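Local coordinates for universal stress protein MJ0577 (Methanocaldococcus jannaschii, PDB 1MJH) that binds ATP together with a manganese ion as a homodimeric member of the universal stress protein A family, at residues V36-V41 with E86-E91. Numbering follows the deposited sequence.
Sequences VILLHV and ENIKKE. With ATP (adenosine-5'-triphosphate), chain F.
Leu-38 and Ile-88 carry the contact between strand 35-43 and helix 66-95. The two side chains approach at a slant, and both are buried. The fork of Leu-38 straddles the CG2 methyl of Ile-88: Leu-38 CD1 lies 3.8 Å from Ile-88 CG2, and Leu-38 CD2 is 4.0 Å from that same methyl. The second branch also reaches the helix backbone, with Leu-38 CD2 4.0 Å from Lys-89 N. In Ile-88 the CG2 methyl is anti to the backbone N, while CG1 takes the place anti to the carbonyl carbon (chi1 -61°). This puts the short branch, not the longer CG1-CD1 arm, against the leucine. Lys-89 adds its CB beside Leu-38 CD2 at 4.2 Å. Its extended chain then leads away, and NZ forms a salt bridge with Asp-101 on strand 98-106. No hydrogen bond links the two segments. Met-85 of the same helix and Val-99 and Tyr-10 of the adjoining strands also touch Leu-38.

Further along the strand, the backbone of Val-41 reads the adenine. Val-41 N donates to ATP N1 at 3.0 Å, and ATP N6 donates to Val-41 O at 2.9 Å in a nearly straight bond (174°). The arrangement is that of a helix packed on a parallel, Rossmann-like alpha/beta sheet, as in the universal stress proteins, with the adenine pocket near the strand's C-terminal end.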
loop_
_atom_site.group_PDB
_atom_site.type_symbol
_atom_site.label_atom_id
_atom_site.label_comp_id
_atom_site.label_asym_id
_atom_site.label_seq_id
_atom_site.Cartn_x
_atom_site.Cartn_y
_atom_site.Cartn_z
ATOM N N VAL B 36 -2.431 -17.264 1.776
ATOM C CA VAL B 36 -3.077 -16.238 0.945
ATOM C C VAL B 36 -4.568 -16.478 0.911
ATOM O O VAL B 36 -5.043 -17.601 0.602
ATOM C CB VAL B 36 -2.523 -16.184 -0.498
ATOM C CG1 VAL B 36 -3.306 -15.159 -1.329
ATOM C CG2 VAL B 36 -1.056 -15.823 -0.439
ATOM N N ILE B 37 -5.389 -15.451 1.138
ATOM C CA ILE B 37 -6.802 -15.447 0.889
ATOM C C ILE B 37 -7.004 -14.934 -0.550
ATOM O O ILE B 37 -6.688 -13.772 -0.764
ATOM C CB ILE B 37 -7.628 -14.576 1.857
ATOM C CG1 ILE B 37 -7.291 -14.862 3.304
ATOM C CG2 ILE B 37 -9.128 -14.777 1.586
ATOM C CD1 ILE B 37 -7.251 -16.332 3.730
ATOM N N LEU B 38 -7.375 -15.842 -1.477
ATOM C CA LEU B 38 -7.483 -15.385 -2.875
ATOM C C LEU B 38 -8.914 -15.108 -3.188
ATOM O O LEU B 38 -9.797 -15.994 -3.044
ATOM C CB LEU B 38 -6.898 -16.551 -3.739
ATOM C CG LEU B 38 -7.220 -16.400 -5.232
ATOM C CD1 LEU B 38 -6.356 -15.255 -5.823
ATOM C CD2 LEU B 38 -6.828 -17.677 -5.996
ATOM N N LEU B 39 -9.211 -13.843 -3.478
ATOM C CA LEU B 39 -10.610 -13.432 -3.578
ATOM C C LEU B 39 -11.026 -12.811 -4.886
ATOM O O LEU B 39 -10.332 -11.911 -5.332
ATOM C CB LEU B 39 -10.816 -12.393 -2.423
ATOM C CG LEU B 39 -12.163 -11.691 -2.468
ATOM C CD1 LEU B 39 -13.343 -12.651 -2.243
ATOM C CD2 LEU B 39 -12.197 -10.631 -1.335
ATOM N N HIS B 40 -12.122 -13.270 -5.501
ATOM C CA HIS B 40 -12.731 -12.590 -6.625
ATOM C C HIS B 40 -14.189 -12.263 -6.309
ATOM O O HIS B 40 -14.881 -13.139 -5.734
ATOM C CB HIS B 40 -12.637 -13.421 -7.946
ATOM C CG HIS B 40 -13.305 -12.676 -9.064
ATOM N ND1 HIS B 40 -14.462 -13.001 -9.712
ATOM C CD2 HIS B 40 -12.937 -11.552 -9.668
ATOM C CE1 HIS B 40 -14.741 -12.099 -10.656
ATOM N NE2 HIS B 40 -13.795 -11.163 -10.651
ATOM N N VAL B 41 -14.556 -11.015 -6.577
ATOM C CA VAL B 41 -15.938 -10.589 -6.338
ATOM C C VAL B 41 -16.626 -10.440 -7.678
ATOM O O VAL B 41 -16.317 -9.592 -8.524
ATOM C CB VAL B 41 -16.068 -9.235 -5.602
ATOM C CG1 VAL B 41 -17.519 -8.830 -5.328
ATOM C CG2 VAL B 41 -15.334 -9.356 -4.283
ATOM N N GLU B 86 -8.222 -21.130 -10.337
ATOM C CA GLU B 86 -7.408 -22.344 -10.163
ATOM C C GLU B 86 -5.969 -22.182 -10.595
ATOM O O GLU B 86 -5.041 -22.685 -9.944
ATOM C CB GLU B 86 -8.073 -23.479 -10.980
ATOM C CG GLU B 86 -9.360 -24.003 -10.378
ATOM C CD GLU B 86 -9.253 -24.489 -8.950
ATOM O OE1 GLU B 86 -8.230 -25.090 -8.553
ATOM O OE2 GLU B 86 -10.179 -24.299 -8.123
ATOM N N ASN B 87 -5.689 -21.501 -11.716
ATOM C CA ASN B 87 -4.347 -21.260 -12.196
ATOM C C ASN B 87 -3.594 -20.406 -11.144
ATOM O O ASN B 87 -2.443 -20.679 -10.857
ATOM C CB ASN B 87 -4.346 -20.522 -13.540
ATOM C CG ASN B 87 -4.536 -21.461 -14.736
ATOM O OD1 ASN B 87 -4.060 -22.605 -14.686
ATOM N ND2 ASN B 87 -5.232 -20.974 -15.752
ATOM N N ILE B 88 -4.248 -19.369 -10.592
ATOM C CA ILE B 88 -3.529 -18.569 -9.572
ATOM C C ILE B 88 -3.249 -19.345 -8.283
ATOM O O ILE B 88 -2.211 -19.278 -7.652
ATOM C CB ILE B 88 -4.393 -17.331 -9.197
ATOM C CG1 ILE B 88 -4.600 -16.478 -10.465
ATOM C CG2 ILE B 88 -3.656 -16.555 -8.113
ATOM C CD1 ILE B 88 -5.731 -15.462 -10.258
ATOM N N LYS B 89 -4.281 -20.074 -7.845
ATOM C CA LYS B 89 -4.144 -20.916 -6.644
ATOM C C LYS B 89 -3.004 -21.900 -6.815
ATOM O O LYS B 89 -2.184 -22.031 -5.915
ATOM C CB LYS B 89 -5.483 -21.632 -6.388
ATOM C CG LYS B 89 -5.386 -22.715 -5.319
ATOM C CD LYS B 89 -6.765 -23.078 -4.790
ATOM C CE LYS B 89 -6.642 -23.935 -3.542
ATOM N NZ LYS B 89 -7.948 -24.429 -3.063
ATOM N N LYS B 90 -2.866 -22.560 -7.976
ATOM C CA LYS B 90 -1.734 -23.435 -8.212
ATOM C C LYS B 90 -0.401 -22.702 -8.243
ATOM O O LYS B 90 0.574 -23.239 -7.715
ATOM C CB LYS B 90 -1.827 -24.217 -9.533
ATOM C CG LYS B 90 -2.912 -25.293 -9.483
ATOM C CD LYS B 90 -2.438 -26.529 -8.737
ATOM C CE LYS B 90 -3.468 -27.648 -8.739
ATOM N NZ LYS B 90 -3.085 -28.734 -7.771
ATOM N N GLU B 91 -0.369 -21.504 -8.838
ATOM C CA GLU B 91 0.919 -20.762 -8.876
ATOM C C GLU B 91 1.346 -20.475 -7.442
ATOM O O GLU B 91 2.496 -20.546 -7.036
ATOM C CB GLU B 91 0.738 -19.458 -9.684
ATOM C CG GLU B 91 2.075 -18.739 -9.960
ATOM C CD GLU B 91 1.937 -17.456 -10.762
ATOM O OE1 GLU B 91 0.902 -17.297 -11.443
ATOM O OE2 GLU B 91 2.893 -16.628 -10.758
HETATM P PG ATP F . -13.024 1.274 -11.776
HETATM O O1G ATP F . -13.161 2.290 -10.697
HETATM O O2G ATP F . -13.567 0.039 -11.317
HETATM O O3G ATP F . -13.633 1.698 -13.045
HETATM P PB ATP F . -10.386 0.079 -12.349
HETATM O O1B ATP F . -9.362 0.588 -13.272
HETATM O O2B ATP F . -11.042 -1.109 -12.907
HETATM O O3B ATP F . -11.410 1.224 -12.006
HETATM P PA ATP F . -10.131 -1.085 -9.616
HETATM O O1A ATP F . -10.201 -0.131 -8.538
HETATM O O2A ATP F . -11.284 -1.877 -9.881
HETATM O O3A ATP F . -9.676 -0.262 -10.963
HETATM O "O5'" ATP F . -8.957 -2.137 -9.573
HETATM C "C5'" ATP F . -7.994 -2.004 -8.496
HETATM C "C4'" ATP F . -7.723 -3.371 -7.897
HETATM O "O4'" ATP F . -8.937 -3.765 -7.140
HETATM C "C3'" ATP F . -7.517 -4.530 -8.860
HETATM O "O3'" ATP F . -6.184 -4.590 -9.388
HETATM C "C2'" ATP F . -7.873 -5.723 -7.939
HETATM O "O2'" ATP F . -6.751 -6.000 -7.077
HETATM C "C1'" ATP F . -9.074 -5.140 -7.150
HETATM N N9 ATP F . -10.370 -5.512 -7.703
HETATM C C8 ATP F . -11.175 -4.822 -8.540
HETATM N N7 ATP F . -12.329 -5.413 -8.783
HETATM C C5 ATP F . -12.258 -6.548 -8.126
HETATM C C6 ATP F . -13.177 -7.579 -8.017
HETATM N N6 ATP F . -14.342 -7.531 -8.664
HETATM N N1 ATP F . -12.829 -8.616 -7.261
HETATM C C2 ATP F . -11.635 -8.647 -6.584
HETATM N N3 ATP F . -10.686 -7.695 -6.621
HETATM C C4 ATP F . -11.092 -6.702 -7.446
#